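Local structure of uncharacterized protein (Bacteroides ovatus CL02T12C04, 6PTM) at residues L411-A425 and I450-K464. The protein is probably a glycoside hydrolase of family GH42 that acts as an exo-carrageenase, cleaving sugar units from the ends of carrageenan chains. Residues are numbered along the deposited sequence; the frame is centred on the assembly and turned at random. Where two conformers were deposited one is given.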
# COMPACT_ATOMS: atom_id res chain seq x y z
N LEU A 411 1.61 -11.73 -5.04
CA LEU A 411 2.17 -10.49 -4.45
C LEU A 411 3.67 -10.69 -4.19
O LEU A 411 4.46 -9.73 -4.34
CB LEU A 411 1.42 -10.12 -3.16
CG LEU A 411 1.83 -8.81 -2.50
CD1 LEU A 411 1.81 -7.67 -3.48
CD2 LEU A 411 0.93 -8.48 -1.32
N GLU A 412 4.07 -11.86 -3.73
CA GLU A 412 5.50 -12.11 -3.43
C GLU A 412 6.30 -11.95 -4.73
O GLU A 412 7.28 -11.21 -4.74
CB GLU A 412 5.75 -13.51 -2.91
CG GLU A 412 7.23 -13.79 -2.79
CD GLU A 412 7.57 -15.03 -1.98
OE1 GLU A 412 6.76 -15.97 -2.07
OE2 GLU A 412 8.62 -15.08 -1.28
N ALA A 413 5.88 -12.63 -5.79
CA ALA A 413 6.68 -12.67 -7.04
C ALA A 413 6.69 -11.26 -7.63
O ALA A 413 7.76 -10.79 -8.03
CB ALA A 413 6.17 -13.72 -7.99
N LEU A 414 5.55 -10.58 -7.66
CA LEU A 414 5.50 -9.25 -8.33
C LEU A 414 6.29 -8.25 -7.50
O LEU A 414 6.95 -7.40 -8.09
CB LEU A 414 4.05 -8.82 -8.56
CG LEU A 414 3.27 -9.75 -9.48
CD1 LEU A 414 1.86 -9.22 -9.70
CD2 LEU A 414 3.95 -9.91 -10.82
N THR A 415 6.26 -8.37 -6.17
CA THR A 415 7.03 -7.47 -5.28
C THR A 415 8.54 -7.69 -5.49
O THR A 415 9.27 -6.70 -5.74
CB THR A 415 6.61 -7.62 -3.82
OG1 THR A 415 5.26 -7.16 -3.75
CG2 THR A 415 7.53 -6.82 -2.94
N ARG A 416 8.96 -8.94 -5.51
CA ARG A 416 10.38 -9.33 -5.71
C ARG A 416 10.85 -8.83 -7.08
O ARG A 416 11.96 -8.28 -7.17
CB ARG A 416 10.50 -10.84 -5.58
CG ARG A 416 11.86 -11.41 -5.96
CD ARG A 416 11.75 -12.92 -6.11
NE ARG A 416 11.09 -13.21 -7.37
CZ ARG A 416 10.40 -14.31 -7.62
NH1 ARG A 416 10.30 -15.25 -6.72
NH2 ARG A 416 9.82 -14.46 -8.80
N ASN A 417 10.02 -9.02 -8.09
CA ASN A 417 10.36 -8.68 -9.50
C ASN A 417 10.39 -7.17 -9.75
O ASN A 417 10.87 -6.77 -10.84
CB ASN A 417 9.45 -9.41 -10.48
CG ASN A 417 9.72 -10.89 -10.47
OD1 ASN A 417 10.65 -11.33 -9.78
ND2 ASN A 417 8.91 -11.67 -11.17
N SER A 418 9.87 -6.39 -8.81
CA SER A 418 9.76 -4.93 -8.97
C SER A 418 10.88 -4.20 -8.22
O SER A 418 11.14 -4.54 -7.08
CB SER A 418 8.43 -4.46 -8.46
OG SER A 418 7.38 -4.83 -9.32
N GLU A 419 11.51 -3.23 -8.87
CA GLU A 419 12.54 -2.36 -8.26
C GLU A 419 11.90 -1.47 -7.18
O GLU A 419 12.60 -1.10 -6.26
CB GLU A 419 13.31 -1.59 -9.32
CG GLU A 419 14.09 -2.48 -10.27
CD GLU A 419 13.29 -3.33 -11.24
OE1 GLU A 419 12.18 -2.94 -11.65
OE2 GLU A 419 13.80 -4.39 -11.60
N ILE A 420 10.65 -1.07 -7.39
CA ILE A 420 9.86 -0.22 -6.45
C ILE A 420 8.62 -1.04 -6.03
O ILE A 420 8.07 -1.68 -6.90
CB ILE A 420 9.48 1.12 -7.11
CG1 ILE A 420 10.68 2.04 -7.35
CG2 ILE A 420 8.38 1.83 -6.34
CD1 ILE A 420 10.38 3.22 -8.24
N ILE A 421 8.25 -1.04 -4.75
CA ILE A 421 7.05 -1.77 -4.27
C ILE A 421 5.84 -0.92 -4.65
O ILE A 421 5.62 0.11 -4.03
CB ILE A 421 7.12 -2.06 -2.77
CG1 ILE A 421 8.38 -2.84 -2.43
CG2 ILE A 421 5.88 -2.80 -2.33
CD1 ILE A 421 8.62 -2.96 -0.95
N GLY A 422 5.12 -1.34 -5.69
CA GLY A 422 3.88 -0.68 -6.12
C GLY A 422 2.69 -1.27 -5.41
O GLY A 422 2.72 -2.51 -5.09
N ASN A 423 1.67 -0.43 -5.20
CA ASN A 423 0.33 -0.83 -4.72
C ASN A 423 -0.60 0.38 -4.79
O ASN A 423 -0.12 1.47 -5.01
CB ASN A 423 0.35 -1.36 -3.29
CG ASN A 423 0.93 -0.38 -2.30
OD1 ASN A 423 0.23 0.50 -1.81
ND2 ASN A 423 2.20 -0.49 -2.00
N ASP A 424 -1.88 0.17 -4.53
CA ASP A 424 -2.88 1.25 -4.27
C ASP A 424 -3.68 0.82 -3.04
O ASP A 424 -4.90 0.67 -3.13
CB ASP A 424 -3.65 1.62 -5.53
CG ASP A 424 -4.70 0.63 -5.98
OD1 ASP A 424 -4.53 -0.56 -5.74
OD2 ASP A 424 -5.70 1.09 -6.57
N ALA A 425 -2.97 0.60 -1.95
CA ALA A 425 -3.54 0.22 -0.64
C ALA A 425 -4.69 1.16 -0.32
O ALA A 425 -4.50 2.39 -0.52
CB ALA A 425 -2.53 0.25 0.47
N ILE A 450 -2.52 -1.59 4.96
CA ILE A 450 -1.34 -0.72 5.28
C ILE A 450 -0.49 -1.32 6.42
O ILE A 450 0.65 -0.85 6.59
CB ILE A 450 -1.76 0.72 5.59
CG1 ILE A 450 -2.73 0.84 6.76
CG2 ILE A 450 -2.30 1.39 4.33
CD1 ILE A 450 -2.94 2.29 7.19
N CYS A 451 -1.01 -2.25 7.23
CA CYS A 451 -0.22 -2.95 8.26
C CYS A 451 0.24 -4.32 7.73
O CYS A 451 1.41 -4.49 7.41
CB CYS A 451 -0.97 -3.07 9.58
SG CYS A 451 -1.21 -1.46 10.38
N MET A 452 -0.68 -5.26 7.53
CA MET A 452 -0.31 -6.67 7.25
C MET A 452 0.19 -6.82 5.82
O MET A 452 1.24 -7.43 5.68
CB MET A 452 -1.46 -7.64 7.48
CG MET A 452 -0.96 -9.04 7.52
SD MET A 452 -2.25 -10.22 7.98
CE MET A 452 -3.21 -10.30 6.46
N ALA A 453 -0.46 -6.28 4.79
CA ALA A 453 0.04 -6.43 3.39
C ALA A 453 1.39 -5.70 3.21
O ALA A 453 2.29 -6.26 2.56
CB ALA A 453 -0.99 -5.97 2.40
N TYR A 454 1.54 -4.48 3.73
CA TYR A 454 2.82 -3.72 3.73
C TYR A 454 3.91 -4.59 4.38
O TYR A 454 5.05 -4.70 3.85
CB TYR A 454 2.58 -2.33 4.35
CG TYR A 454 1.98 -1.33 3.38
CD1 TYR A 454 1.38 -1.73 2.18
CD2 TYR A 454 1.99 0.02 3.65
CE1 TYR A 454 0.84 -0.81 1.30
CE2 TYR A 454 1.45 0.95 2.78
CZ TYR A 454 0.89 0.54 1.59
OH TYR A 454 0.40 1.47 0.73
N ASP A 455 3.59 -5.20 5.52
CA ASP A 455 4.56 -6.05 6.27
C ASP A 455 4.96 -7.27 5.42
O ASP A 455 6.15 -7.68 5.47
CB ASP A 455 4.04 -6.41 7.67
CG ASP A 455 4.06 -5.23 8.64
OD1 ASP A 455 4.67 -4.19 8.26
OD2 ASP A 455 3.44 -5.35 9.74
N PHE A 456 4.04 -7.81 4.64
CA PHE A 456 4.35 -8.94 3.74
C PHE A 456 5.29 -8.44 2.63
O PHE A 456 6.34 -9.07 2.39
CB PHE A 456 3.06 -9.61 3.26
CG PHE A 456 3.29 -10.76 2.32
CD1 PHE A 456 3.63 -12.02 2.80
CD2 PHE A 456 3.27 -10.56 0.94
CE1 PHE A 456 3.88 -13.07 1.91
CE2 PHE A 456 3.50 -11.62 0.06
CZ PHE A 456 3.81 -12.87 0.55
N MET A 457 4.93 -7.35 1.96
CA MET A 457 5.73 -6.76 0.87
C MET A 457 7.15 -6.41 1.41
O MET A 457 8.14 -6.71 0.72
CB MET A 457 5.03 -5.51 0.34
CG MET A 457 3.80 -5.76 -0.47
SD MET A 457 2.98 -4.17 -0.89
CE MET A 457 1.26 -4.53 -0.55
N LYS A 458 7.27 -5.82 2.61
CA LYS A 458 8.60 -5.46 3.15
C LYS A 458 9.34 -6.72 3.64
O LYS A 458 10.59 -6.71 3.62
CB LYS A 458 8.47 -4.42 4.26
CG LYS A 458 7.98 -3.05 3.80
CD LYS A 458 9.03 -2.29 2.99
CE LYS A 458 9.99 -1.60 3.92
NZ LYS A 458 11.04 -0.89 3.18
N SER A 459 8.64 -7.79 4.02
CA SER A 459 9.30 -9.09 4.33
C SER A 459 9.96 -9.62 3.05
O SER A 459 11.12 -10.11 3.11
CB SER A 459 8.33 -10.07 4.93
OG SER A 459 7.90 -9.62 6.24
N VAL A 460 9.25 -9.51 1.93
CA VAL A 460 9.74 -10.00 0.61
C VAL A 460 10.93 -9.15 0.14
O VAL A 460 11.99 -9.76 -0.20
CB VAL A 460 8.61 -10.01 -0.44
CG1 VAL A 460 9.18 -10.31 -1.83
CG2 VAL A 460 7.55 -11.02 -0.08
N SER A 461 10.77 -7.81 0.17
CA SER A 461 11.77 -6.83 -0.34
C SER A 461 12.00 -5.73 0.67
O SER A 461 11.32 -4.70 0.62
CB SER A 461 11.31 -6.24 -1.63
OG SER A 461 11.24 -7.23 -2.63
N PRO A 462 12.92 -5.88 1.64
CA PRO A 462 13.11 -4.82 2.64
C PRO A 462 13.81 -3.55 2.13
O PRO A 462 13.69 -2.53 2.83
CB PRO A 462 13.95 -5.50 3.75
CG PRO A 462 14.62 -6.64 3.04
CD PRO A 462 13.70 -7.09 1.93
N ASP A 463 14.45 -3.58 0.95
CA ASP A 463 15.42 -2.51 0.56
C ASP A 463 14.95 -1.71 -0.66
O ASP A 463 15.79 -1.26 -1.47
CB ASP A 463 16.82 -3.13 0.34
CG ASP A 463 17.35 -3.78 1.61
OD1 ASP A 463 16.92 -3.37 2.72
OD2 ASP A 463 18.16 -4.71 1.49
N LYS A 464 13.66 -1.47 -0.73
CA LYS A 464 12.99 -0.79 -1.86
C LYS A 464 12.07 0.31 -1.36
O LYS A 464 11.47 0.19 -0.29
CB LYS A 464 12.16 -1.77 -2.70
CG LYS A 464 12.98 -2.82 -3.41
CD LYS A 464 12.10 -3.89 -4.07
CE LYS A 464 12.91 -5.01 -4.66
NZ LYS A 464 12.03 -6.07 -5.15
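Met-457 packs against Ile-421, and Lys-464 bonds the carbonyl of Ser-418, in an alpha/beta unit of what is probably the catalytic domain, as in other GH42 enzymes a (beta/alpha)8 barrel. Strand 421-423 runs parallel to the neighbouring strand 466-471, and helix 448-460 makes the beta-alpha-beta crossover between them, running back nearly antiparallel to the strand. Helix 411-417 packs beside this helix at a crossing angle of -55°.

Apolar packing fills the space between the three elements. Met-457, unbranched and flexible, reaches from its own helix into the angle between helix 411-417 and strand 421-423: its SD lies 3.5 Å from Ile-421 CG2, while its CE meets Leu-411 CD2. Phe-456 has CG anti to the backbone N (chi1 179°), which swings the ring toward helix 411-417; its edge meets the backbone N of Glu-412, and Trp-400 stacks on the ring. The short, branched Val-460 fits the close helix approach, with CG1 3.6 Å from Glu-412 O. Small Thr-415 also suits this crossing: CG2 rests against Met-457 O, while OG1 turns back to its own helix and bonds Leu-411 O, satisfying a buried hydroxyl.

At the C-terminal end of strand 421-423, Tyr-454 OH donates to Asn-423 OD1 (2.7 Å), the amide and ring planes inclined to each other. The same oxygen takes the backbone N of Ala-425 in the carbonyl plane, an Asx turn; together the two bonds hold OD1 in place. Ala-425 CB is small enough to sit beside the tyrosine hydroxyl.

At the C-terminal end of helix 411-417, the extended chain of Lys-464 crosses Ile-421 and delivers its ammonium to backbone carbonyls, where a long cationic side chain is well suited. Thr-415 O, Arg-416 O, Ser-418 O and Ser-461 OG surround NZ and must share its three hydrogens. Lys-464 NZ lies 2.6 Å from Ser-418 O, at a C=O...N angle of 158°.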